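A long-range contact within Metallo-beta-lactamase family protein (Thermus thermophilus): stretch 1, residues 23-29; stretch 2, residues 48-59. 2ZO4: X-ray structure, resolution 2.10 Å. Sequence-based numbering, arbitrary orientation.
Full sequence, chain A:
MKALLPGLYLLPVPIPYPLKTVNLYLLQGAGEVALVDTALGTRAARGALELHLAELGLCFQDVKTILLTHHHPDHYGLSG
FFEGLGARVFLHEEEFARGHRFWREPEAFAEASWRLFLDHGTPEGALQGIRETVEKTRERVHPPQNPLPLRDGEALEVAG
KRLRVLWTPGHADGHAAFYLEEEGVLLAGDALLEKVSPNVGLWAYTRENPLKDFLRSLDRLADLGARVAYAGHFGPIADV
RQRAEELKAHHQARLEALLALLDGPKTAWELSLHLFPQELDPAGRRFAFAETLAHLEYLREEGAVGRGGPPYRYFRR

Stretch 1 (23-29) NLYLLQG
Stretch 2 48-59: ALELHLAELGLC

Residues 23-29 form an extended strand, and a helix that runs from before residue 48 into the mid-50s packs along one side of it before the chain turns through G57 into the loop segment G57-C59. Both elements begin earlier in the chain. The two run in the same general sense, so that successive inward-facing strand residues meet successively later residues of the second stretch: the CA of L24 lies 9.0 Å from the CA of L49, the CA of L26 8.7 Å from the CA of L53, and the CA of Q28 9.5 Å from the CA of L56. These spacings leave room for a layer of side chains between the backbones, and no direct hydrogen bond crosses the interface. The contact buries 274 Å², counting both sides.

Strand alternation selects the participants. L24, L26 and Q28 direct their CA-to-CB bonds toward the helix and loop, whereas N23, Y25 and L27 are out of reach. Backbone phi/psi values along the strand are typically extended, -99/127 at L26 and -130/137 at Q28, with G29 at 161/158.

L26 is the centre of the contact and has the largest covered area, 61 Å². With chi1 t (-170°) and chi2 m (-65°), it meets three leucines: its CD2 lies 3.8 Å from CD2 of L53, its CG 3.8 Å from CD1 of L56, and its CD1 4.2 Å from CD1 of L58. L53, L56 and L58 share the same rotamer, chi1 m and chi2 t. The CB of L53 leaves sideways, but the end of its side chain comes nearer the strand; L56 and L58 point toward it. The pairing is purely apolar, with aliphatic carbons in van der Waals contact. Two residues earlier, L24 (m, t) sets its CD1 3.9 Å from CD1 of L49 (t, p), extending the leucine layer along the helix.

Q28, of which 46 Å² is covered, closes the other end in a more exposed setting. Its chain is extended, chi1 and chi2 both t with chi3 at 29°, and carries NE2 to 3.9 Å from CD2 of L58. That approach is a packing contact; Q28 NE2 donates a hydrogen bond to water 1 at 3.0 Å, and the water donates one to the backbone O of L56 at 2.9 Å. A single water thus bridges the strand to the turn.

The turn brings L58 within reach of both L26 and Q28. Helical phi/psi values are -66/-44 at L49 and -61/-43 at L53, shifting to -89/-5 at L56. The helix is held by bonds such as L53 N to L49 O (2.9 Å) and A54 N to E50 O (2.9 Å). At G57 the backbone adopts positive phi (86/31), a conformation that favours glycine, and a Schellman motif forms: L58 N bonds to L53 O at 2.7 Å and G57 N to A54 O at 3.0 Å. L58 then adopts an extended conformation (-126/155), its side chain joining that of L56 against the strand.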

# COMPACT_ATOMS: atom_id res chain seq x y z
N ASN A 23 -8.84 -5.93 3.49
CA ASN A 23 -9.45 -5.65 4.79
C ASN A 23 -9.71 -4.16 4.99
O ASN A 23 -8.77 -3.35 5.05
CB ASN A 23 -8.56 -6.16 5.93
CG ASN A 23 -8.39 -7.66 5.91
OD1 ASN A 23 -9.31 -8.40 5.56
ND2 ASN A 23 -7.20 -8.12 6.30
N LEU A 24 -10.99 -3.81 5.07
CA LEU A 24 -11.41 -2.46 5.42
C LEU A 24 -11.81 -2.44 6.88
O LEU A 24 -12.12 -3.49 7.46
CB LEU A 24 -12.59 -2.02 4.55
CG LEU A 24 -12.59 -2.31 3.05
CD1 LEU A 24 -13.79 -1.63 2.41
CD2 LEU A 24 -11.30 -1.86 2.38
N TYR A 25 -11.79 -1.25 7.48
CA TYR A 25 -12.13 -1.11 8.90
C TYR A 25 -13.16 -0.00 9.10
O TYR A 25 -12.93 1.15 8.73
CB TYR A 25 -10.86 -0.91 9.74
CG TYR A 25 -9.95 -2.11 9.63
CD1 TYR A 25 -10.12 -3.23 10.45
CD2 TYR A 25 -8.94 -2.16 8.67
CE1 TYR A 25 -9.31 -4.35 10.33
CE2 TYR A 25 -8.12 -3.28 8.54
CZ TYR A 25 -8.32 -4.37 9.38
OH TYR A 25 -7.51 -5.48 9.26
N LEU A 26 -14.30 -0.38 9.68
CA LEU A 26 -15.42 0.52 9.93
C LEU A 26 -15.38 1.00 11.38
O LEU A 26 -15.31 0.19 12.31
CB LEU A 26 -16.74 -0.20 9.63
CG LEU A 26 -18.11 0.50 9.56
CD1 LEU A 26 -18.58 1.09 10.89
CD2 LEU A 26 -18.15 1.56 8.46
N LEU A 27 -15.40 2.32 11.56
CA LEU A 27 -15.46 2.92 12.89
C LEU A 27 -16.79 3.62 13.07
O LEU A 27 -17.17 4.45 12.25
CB LEU A 27 -14.30 3.91 13.10
CG LEU A 27 -12.89 3.38 13.36
CD1 LEU A 27 -12.25 2.81 12.11
CD2 LEU A 27 -12.02 4.48 13.93
N GLN A 28 -17.51 3.25 14.12
CA GLN A 28 -18.78 3.89 14.45
C GLN A 28 -18.78 4.31 15.93
O GLN A 28 -18.35 3.56 16.79
CB GLN A 28 -19.95 2.94 14.16
CG GLN A 28 -21.34 3.54 14.34
CD GLN A 28 -22.45 2.53 14.08
OE1 GLN A 28 -22.28 1.33 14.28
NE2 GLN A 28 -23.60 3.02 13.64
N GLY A 29 -19.27 5.52 16.20
CA GLY A 29 -19.33 6.03 17.56
C GLY A 29 -19.48 7.54 17.58
O GLY A 29 -19.13 8.22 16.61
N ALA A 48 -20.36 -6.58 -1.71
CA ALA A 48 -19.86 -7.05 -0.42
C ALA A 48 -19.82 -5.94 0.63
O ALA A 48 -20.21 -6.15 1.78
CB ALA A 48 -18.48 -7.67 -0.59
N LEU A 49 -19.36 -4.75 0.22
CA LEU A 49 -19.28 -3.61 1.13
C LEU A 49 -20.67 -3.16 1.57
O LEU A 49 -20.91 -2.90 2.75
CB LEU A 49 -18.49 -2.45 0.49
CG LEU A 49 -18.19 -1.19 1.32
CD1 LEU A 49 -17.72 -1.53 2.74
CD2 LEU A 49 -17.17 -0.31 0.60
N GLU A 50 -21.59 -3.09 0.60
CA GLU A 50 -22.98 -2.75 0.87
C GLU A 50 -23.60 -3.70 1.89
O GLU A 50 -24.26 -3.26 2.82
CB GLU A 50 -23.80 -2.77 -0.43
CG GLU A 50 -25.21 -2.22 -0.28
CD GLU A 50 -25.96 -2.15 -1.60
OE1 GLU A 50 -25.57 -2.86 -2.56
OE2 GLU A 50 -26.95 -1.38 -1.67
N LEU A 51 -23.36 -5.00 1.71
CA LEU A 51 -23.89 -6.02 2.62
C LEU A 51 -23.31 -5.88 4.03
O LEU A 51 -24.04 -6.00 5.02
CB LEU A 51 -23.67 -7.43 2.07
CG LEU A 51 -24.66 -7.92 1.01
CD1 LEU A 51 -24.11 -9.13 0.27
CD2 LEU A 51 -26.02 -8.23 1.63
N HIS A 52 -22.00 -5.63 4.11
CA HIS A 52 -21.34 -5.36 5.39
C HIS A 52 -21.99 -4.20 6.12
O HIS A 52 -22.33 -4.31 7.30
CB HIS A 52 -19.85 -5.07 5.18
CG HIS A 52 -19.00 -6.29 5.07
ND1 HIS A 52 -18.13 -6.50 4.03
CD2 HIS A 52 -18.89 -7.37 5.88
CE1 HIS A 52 -17.52 -7.66 4.19
NE2 HIS A 52 -17.96 -8.21 5.31
N LEU A 53 -22.15 -3.08 5.41
CA LEU A 53 -22.77 -1.88 5.95
C LEU A 53 -24.20 -2.14 6.39
O LEU A 53 -24.62 -1.68 7.45
CB LEU A 53 -22.70 -0.74 4.93
CG LEU A 53 -21.32 -0.11 4.70
CD1 LEU A 53 -21.31 0.72 3.42
CD2 LEU A 53 -20.89 0.74 5.90
N ALA A 54 -24.95 -2.88 5.56
CA ALA A 54 -26.33 -3.27 5.86
C ALA A 54 -26.45 -4.07 7.16
O ALA A 54 -27.42 -3.90 7.91
CB ALA A 54 -26.93 -4.06 4.71
N GLU A 55 -25.47 -4.93 7.42
CA GLU A 55 -25.44 -5.76 8.63
C GLU A 55 -25.34 -4.90 9.89
O GLU A 55 -25.86 -5.27 10.94
CB GLU A 55 -24.28 -6.76 8.58
CG GLU A 55 -24.23 -7.69 9.79
CD GLU A 55 -23.20 -8.79 9.68
OE1 GLU A 55 -22.78 -9.31 10.74
OE2 GLU A 55 -22.80 -9.14 8.54
N LEU A 56 -24.67 -3.76 9.76
CA LEU A 56 -24.53 -2.79 10.84
C LEU A 56 -25.66 -1.77 10.87
O LEU A 56 -25.73 -0.93 11.77
CB LEU A 56 -23.18 -2.07 10.72
CG LEU A 56 -21.91 -2.91 10.89
CD1 LEU A 56 -20.71 -2.20 10.25
CD2 LEU A 56 -21.65 -3.23 12.36
N GLY A 57 -26.55 -1.84 9.87
CA GLY A 57 -27.68 -0.91 9.75
C GLY A 57 -27.33 0.38 9.04
O GLY A 57 -27.92 1.43 9.31
N LEU A 58 -26.38 0.30 8.10
CA LEU A 58 -25.83 1.49 7.45
C LEU A 58 -25.92 1.43 5.93
O LEU A 58 -25.99 0.34 5.33
CB LEU A 58 -24.37 1.70 7.88
CG LEU A 58 -24.07 1.90 9.37
CD1 LEU A 58 -22.58 1.70 9.66
CD2 LEU A 58 -24.55 3.26 9.88
N CYS A 59 -25.94 2.61 5.32
CA CYS A 59 -25.90 2.77 3.87
C CYS A 59 -24.56 3.39 3.50
O CYS A 59 -23.87 3.92 4.38
CB CYS A 59 -27.02 3.70 3.40
SG CYS A 59 -28.67 3.29 4.04
O HOH W 1 -26.15 1.69 12.83